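Local atomic coordinates of phosphinothricin N-acetyltransferase (Brucella ovis, PDB entry 5DWM), a protein that probably transfers an acetyl group from acetyl-CoA to an amine such as phosphinothricin. Residues A25-A30 with D46-R51; A30-T35 with I40-M45. All coordinates share one frame; numbering follows the deposited sequence.

Overall arrangement
From the N terminus the chain passes strand 11-14 and enters helix 20-33, the first helix of the GNAT fold. Contact 2 follows at the end of that helix: 30-35 meets 40-45, closing a short loop as the chain turns back alongside the helix. Helix 45-58 then begins, and its first turns meet the middle of helix 20-33 in contact 1, 25-30 with 46-51. Contact 2 is therefore nested inside the loop closed by contact 1. The two share Ala30, and their centres lie about 8 Å apart. Pro43 joins them by packing against Tyr27, Met48 and Arg51, so the two helices and their connecting loop form one unit beside the central sheet.

Contact 1. Residues A25-A30 with D46-R51; sequences AIYTQA and DEMAKR
Helices 20-33 and 45-58 stand well apart here, with the CA atoms of Tyr27 and Met48, the nearest pair, 9.2 Å from each other, and long side chains span the gap. Met48 and Tyr27 make a Met-aromatic contact. The sulfur SD of Met48 lies 3.9 Å from CD2 of Tyr27 and approaches the ring obliquely, 51° off its normal. Beyond the sulfur, the methyl CE of Met48 lies where the ring joins its stem, 4.0 Å from CB of Tyr27 and as far from its ring atom CD2. The methionine gets there by bending at chi2 and chi3, while the tyrosine holds CG anti to its own backbone N (chi1 -170°) and crosses the methionine at about a right angle. Farther out along the ring, NH1 of Arg51 comes within 4.1 Å of CE2 of Tyr27, the guanidinium plane turned 68° from that of the ring. One turn back on the same helix, Glu47 OE2 takes the NE hydrogen of Arg51 through its anti lone pair, close to the guanidinium plane, in a 2.9 Å salt bridge. Glu39 from the connecting loop gives OE1 to both NH1 of Arg51 and OH of Tyr27, and the hydroxyl also bonds Ser37. The two carboxylates probably offset the like charge of Arg83 of the second subunit, close to Arg51 NH2. The buried contact between these two helices of the GNAT fold faces the sheet: Tyr27 and Met48 pack on Tyr74 of strand 70-79, and Tyr95 of strand 89-96 meets the Tyr27 ring edge-to-face.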
loop_
_atom_site.group_PDB
_atom_site.type_symbol
_atom_site.label_atom_id
_atom_site.label_comp_id
_atom_site.label_asym_id
_atom_site.label_seq_id
_atom_site.Cartn_x
_atom_site.Cartn_y
_atom_site.Cartn_z
ATOM N N ALA A 25 0.022 25.122 1.022
ATOM C CA ALA A 25 0.679 25.762 -0.116
ATOM C C ALA A 25 1.832 24.916 -0.660
ATOM O O ALA A 25 1.996 24.786 -1.881
ATOM C CB ALA A 25 1.163 27.167 0.265
ATOM N N ILE A 26 2.636 24.330 0.230
ATOM C CA ILE A 26 3.743 23.477 -0.200
ATOM C C ILE A 26 3.210 22.263 -0.950
ATOM O O ILE A 26 3.689 21.915 -2.035
ATOM C CB ILE A 26 4.591 23.060 1.013
ATOM C CG1 ILE A 26 5.314 24.284 1.585
ATOM C CG2 ILE A 26 5.589 21.966 0.640
ATOM C CD1 ILE A 26 6.044 24.016 2.887
ATOM N N TYR A 27 2.211 21.594 -0.376
ATOM C CA TYR A 27 1.670 20.404 -1.025
ATOM C C TYR A 27 0.982 20.754 -2.343
ATOM O O TYR A 27 1.064 19.979 -3.309
ATOM C CB TYR A 27 0.732 19.655 -0.068
ATOM C CG TYR A 27 0.318 18.295 -0.591
ATOM C CD1 TYR A 27 1.270 17.327 -0.890
ATOM C CD2 TYR A 27 -1.018 17.991 -0.810
ATOM C CE1 TYR A 27 0.904 16.087 -1.397
ATOM C CE2 TYR A 27 -1.400 16.746 -1.320
ATOM C CZ TYR A 27 -0.424 15.809 -1.609
ATOM O OH TYR A 27 -0.764 14.577 -2.102
ATOM N N THR A 28 0.319 21.915 -2.409
ATOM C CA THR A 28 -0.316 22.340 -3.655
ATOM C C THR A 28 0.695 22.391 -4.796
ATOM O O THR A 28 0.437 21.889 -5.896
ATOM C CB THR A 28 -0.996 23.698 -3.454
ATOM O OG1 THR A 28 -2.140 23.533 -2.606
ATOM C CG2 THR A 28 -1.429 24.315 -4.798
ATOM N N GLN A 29 1.862 22.995 -4.549
ATOM C CA GLN A 29 2.889 23.050 -5.589
ATOM C C GLN A 29 3.387 21.660 -5.962
ATOM O O GLN A 29 3.613 21.371 -7.144
ATOM C CB GLN A 29 4.052 23.943 -5.146
ATOM C CG GLN A 29 3.690 25.415 -5.095
ATOM C CD GLN A 29 2.938 25.854 -6.337
ATOM O OE1 GLN A 29 3.426 25.696 -7.456
ATOM N NE2 GLN A 29 1.729 26.381 -6.145
ATOM N N ALA A 30 3.568 20.784 -4.969
ATOM C CA ALA A 30 3.957 19.405 -5.255
ATOM C C ALA A 30 2.935 18.704 -6.146
ATOM O O ALA A 30 3.304 18.006 -7.100
ATOM C CB ALA A 30 4.123 18.637 -3.947
ATOM N N ASP A 46 -8.882 22.928 4.418
ATOM C CA ASP A 46 -9.822 22.191 5.259
ATOM C C ASP A 46 -9.511 20.706 5.232
ATOM O O ASP A 46 -9.475 20.044 6.277
ATOM C CB ASP A 46 -11.251 22.435 4.772
ATOM C CG ASP A 46 -11.554 23.910 4.556
ATOM O OD1 ASP A 46 -12.332 24.493 5.348
ATOM O OD2 ASP A 46 -11.014 24.485 3.589
ATOM N N GLU A 47 -9.288 20.166 4.032
ATOM C CA GLU A 47 -8.976 18.748 3.878
ATOM C C GLU A 47 -7.614 18.404 4.478
ATOM O O GLU A 47 -7.467 17.367 5.141
ATOM C CB GLU A 47 -9.058 18.370 2.392
ATOM C CG GLU A 47 -8.542 16.984 2.042
ATOM C CD GLU A 47 -9.341 15.850 2.659
ATOM O OE1 GLU A 47 -10.507 16.061 3.064
ATOM O OE2 GLU A 47 -8.784 14.737 2.731
ATOM N N MET A 48 -6.613 19.274 4.289
ATOM C CA MET A 48 -5.304 19.007 4.883
ATOM C C MET A 48 -5.384 18.993 6.403
ATOM O O MET A 48 -4.800 18.118 7.051
ATOM C CB MET A 48 -4.257 20.013 4.393
ATOM C CG MET A 48 -3.963 19.892 2.890
ATOM S SD MET A 48 -3.192 18.316 2.435
ATOM C CE MET A 48 -1.527 18.537 3.096
ATOM N N ALA A 49 -6.139 19.923 6.990
ATOM C CA ALA A 49 -6.291 19.927 8.444
ATOM C C ALA A 49 -6.937 18.636 8.932
ATOM O O ALA A 49 -6.549 18.092 9.973
ATOM C CB ALA A 49 -7.126 21.131 8.877
ATOM N N LYS A 50 -7.936 18.138 8.200
ATOM C CA LYS A 50 -8.574 16.878 8.570
ATOM C C LYS A 50 -7.586 15.722 8.498
ATOM O O LYS A 50 -7.554 14.869 9.397
ATOM C CB LYS A 50 -9.777 16.616 7.661
ATOM N N ARG A 51 -6.775 15.672 7.433
ATOM C CA ARG A 51 -5.813 14.582 7.283
ATOM C C ARG A 51 -4.803 14.587 8.421
ATOM O O ARG A 51 -4.502 13.539 9.011
ATOM C CB ARG A 51 -5.076 14.711 5.952
ATOM C CG ARG A 51 -5.935 14.452 4.727
ATOM C CD ARG A 51 -5.122 14.621 3.446
ATOM N NE ARG A 51 -5.980 14.480 2.270
ATOM C CZ ARG A 51 -5.546 14.507 1.014
ATOM N NH1 ARG A 51 -4.254 14.667 0.748
ATOM N NH2 ARG A 51 -6.408 14.379 0.019
#

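Contact 2. Residues A30-T35 with I40-M45; sequences AVLTGT and IEPPTM
A water bridges the carbonyl oxygens of Val31 and Ile40, donating a hydrogen to each: it lies 2.8 Å from Ile40 O and 2.9 Å from Val31 O. It links the last turn of helix 20-33, the first helix of the GNAT fold, to the loop that returns toward helix 45-58. Lys159 NZ also bonds Val31 O, so this carbonyl near the helix end has two donors. At Gly34 the chain leaves helical geometry, after a weak bond from its N to Ala30 O. The rest is van der Waals packing. With chi1 at 167°, CG1 of buried Val31 lies opposite the backbone N and bears on the loop backbone, 3.4 Å from Ile40 O and 3.9 Å from CD of Pro42. Nearer the surface, Leu32 crosses the ring of Pro42 at about a right angle. Pro42 also packs on Thr28, one turn earlier on the helix; the CB of Ile40 points away from the helix, and the side chain packs on Pro84 of the second subunit. Thr44 ends the loop as the N-cap of helix 45-58, its OG1 bonded to Glu47 N. Across the leucine-proline pair, CG of Pro42 sits equally close to CG and CD2 of Leu32, 3.7 Å from each.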
loop_
_atom_site.group_PDB
_atom_site.type_symbol
_atom_site.label_atom_id
_atom_site.label_comp_id
_atom_site.label_asym_id
_atom_site.label_seq_id
_atom_site.Cartn_x
_atom_site.Cartn_y
_atom_site.Cartn_z
ATOM N N ALA A 30 3.568 20.784 -4.969
ATOM C CA ALA A 30 3.957 19.405 -5.255
ATOM C C ALA A 30 2.935 18.704 -6.146
ATOM O O ALA A 30 3.304 18.006 -7.100
ATOM C CB ALA A 30 4.123 18.637 -3.947
ATOM N N VAL A 31 1.646 18.894 -5.861
ATOM C CA VAL A 31 0.605 18.239 -6.647
ATOM C C VAL A 31 0.590 18.777 -8.069
ATOM O O VAL A 31 0.486 18.014 -9.038
ATOM C CB VAL A 31 -0.759 18.407 -5.948
ATOM C CG1 VAL A 31 -1.896 18.012 -6.879
ATOM C CG2 VAL A 31 -0.804 17.591 -4.661
ATOM N N LEU A 32 0.703 20.101 -8.218
ATOM C CA LEU A 32 0.539 20.726 -9.528
ATOM C C LEU A 32 1.763 20.538 -10.417
ATOM O O LEU A 32 1.621 20.329 -11.627
ATOM C CB LEU A 32 0.236 22.213 -9.366
ATOM C CG LEU A 32 -1.128 22.557 -8.768
ATOM C CD1 LEU A 32 -1.286 24.056 -8.566
ATOM C CD2 LEU A 32 -2.236 22.001 -9.650
ATOM N N THR A 33 2.966 20.609 -9.843
ATOM C CA THR A 33 4.195 20.628 -10.626
ATOM C C THR A 33 5.038 19.368 -10.501
ATOM O O THR A 33 6.052 19.263 -11.198
ATOM C CB THR A 33 5.080 21.823 -10.228
ATOM O OG1 THR A 33 5.652 21.588 -8.932
ATOM C CG2 THR A 33 4.273 23.106 -10.190
ATOM N N GLY A 34 4.676 18.415 -9.635
ATOM C CA GLY A 34 5.533 17.284 -9.360
ATOM C C GLY A 34 4.788 15.973 -9.527
ATOM O O GLY A 34 3.570 15.940 -9.726
ATOM N N THR A 35 5.552 14.885 -9.445
ATOM C CA THR A 35 4.996 13.548 -9.607
ATOM C C THR A 35 5.283 12.641 -8.421
ATOM O O THR A 35 5.030 11.430 -8.507
ATOM C CB THR A 35 5.452 12.917 -10.924
ATOM O OG1 THR A 35 6.869 13.094 -11.085
ATOM C CG2 THR A 35 4.723 13.548 -12.095
ATOM N N ILE A 40 -4.064 14.727 -8.188
ATOM C CA ILE A 40 -4.115 15.629 -9.329
ATOM C C ILE A 40 -4.652 16.996 -8.938
ATOM O O ILE A 40 -4.151 18.021 -9.406
ATOM C CB ILE A 40 -4.960 15.019 -10.467
ATOM C CG1 ILE A 40 -4.529 13.585 -10.752
ATOM C CG2 ILE A 40 -4.902 15.904 -11.713
ATOM C CD1 ILE A 40 -3.100 13.441 -11.083
ATOM N N GLU A 41 -5.652 17.034 -8.061
ATOM C CA GLU A 41 -6.267 18.277 -7.626
ATOM C C GLU A 41 -5.792 18.600 -6.218
ATOM O O GLU A 41 -6.003 17.781 -5.308
ATOM C CB GLU A 41 -7.779 18.107 -7.640
ATOM C CG GLU A 41 -8.572 19.293 -7.164
ATOM C CD GLU A 41 -10.056 18.995 -7.133
ATOM O OE1 GLU A 41 -10.522 18.224 -7.998
ATOM O OE2 GLU A 41 -10.750 19.519 -6.237
ATOM N N PRO A 42 -5.145 19.744 -5.994
ATOM C CA PRO A 42 -4.648 20.084 -4.658
ATOM C C PRO A 42 -5.773 20.097 -3.640
ATOM O O PRO A 42 -6.837 20.690 -3.883
ATOM C CB PRO A 42 -4.070 21.494 -4.852
ATOM C CG PRO A 42 -3.689 21.544 -6.284
ATOM C CD PRO A 42 -4.739 20.733 -7.008
ATOM N N PRO A 43 -5.587 19.426 -2.500
ATOM C CA PRO A 43 -6.584 19.497 -1.425
ATOM C C PRO A 43 -6.706 20.910 -0.868
ATOM O O PRO A 43 -5.777 21.717 -0.925
ATOM C CB PRO A 43 -6.030 18.544 -0.356
ATOM C CG PRO A 43 -5.056 17.660 -1.086
ATOM C CD PRO A 43 -4.477 18.514 -2.177
ATOM N N THR A 44 -7.878 21.203 -0.314
ATOM C CA THR A 44 -8.058 22.455 0.401
ATOM C C THR A 44 -7.311 22.415 1.738
ATOM O O THR A 44 -6.919 21.355 2.242
ATOM C CB THR A 44 -9.540 22.678 0.719
ATOM O OG1 THR A 44 -10.029 21.554 1.472
ATOM C CG2 THR A 44 -10.367 22.842 -0.573
ATOM N N MET A 45 -7.150 23.597 2.338
ATOM C CA MET A 45 -6.655 23.652 3.706
ATOM C C MET A 45 -7.564 22.868 4.646
ATOM O O MET A 45 -7.080 22.203 5.574
ATOM C CB MET A 45 -6.542 25.109 4.141
ATOM C CG MET A 45 -5.723 25.316 5.380
ATOM S SD MET A 45 -5.593 27.066 5.774
ATOM C CE MET A 45 -5.190 27.764 4.176
HETATM O O HOH W 1 -1.757 18.008 -10.878
#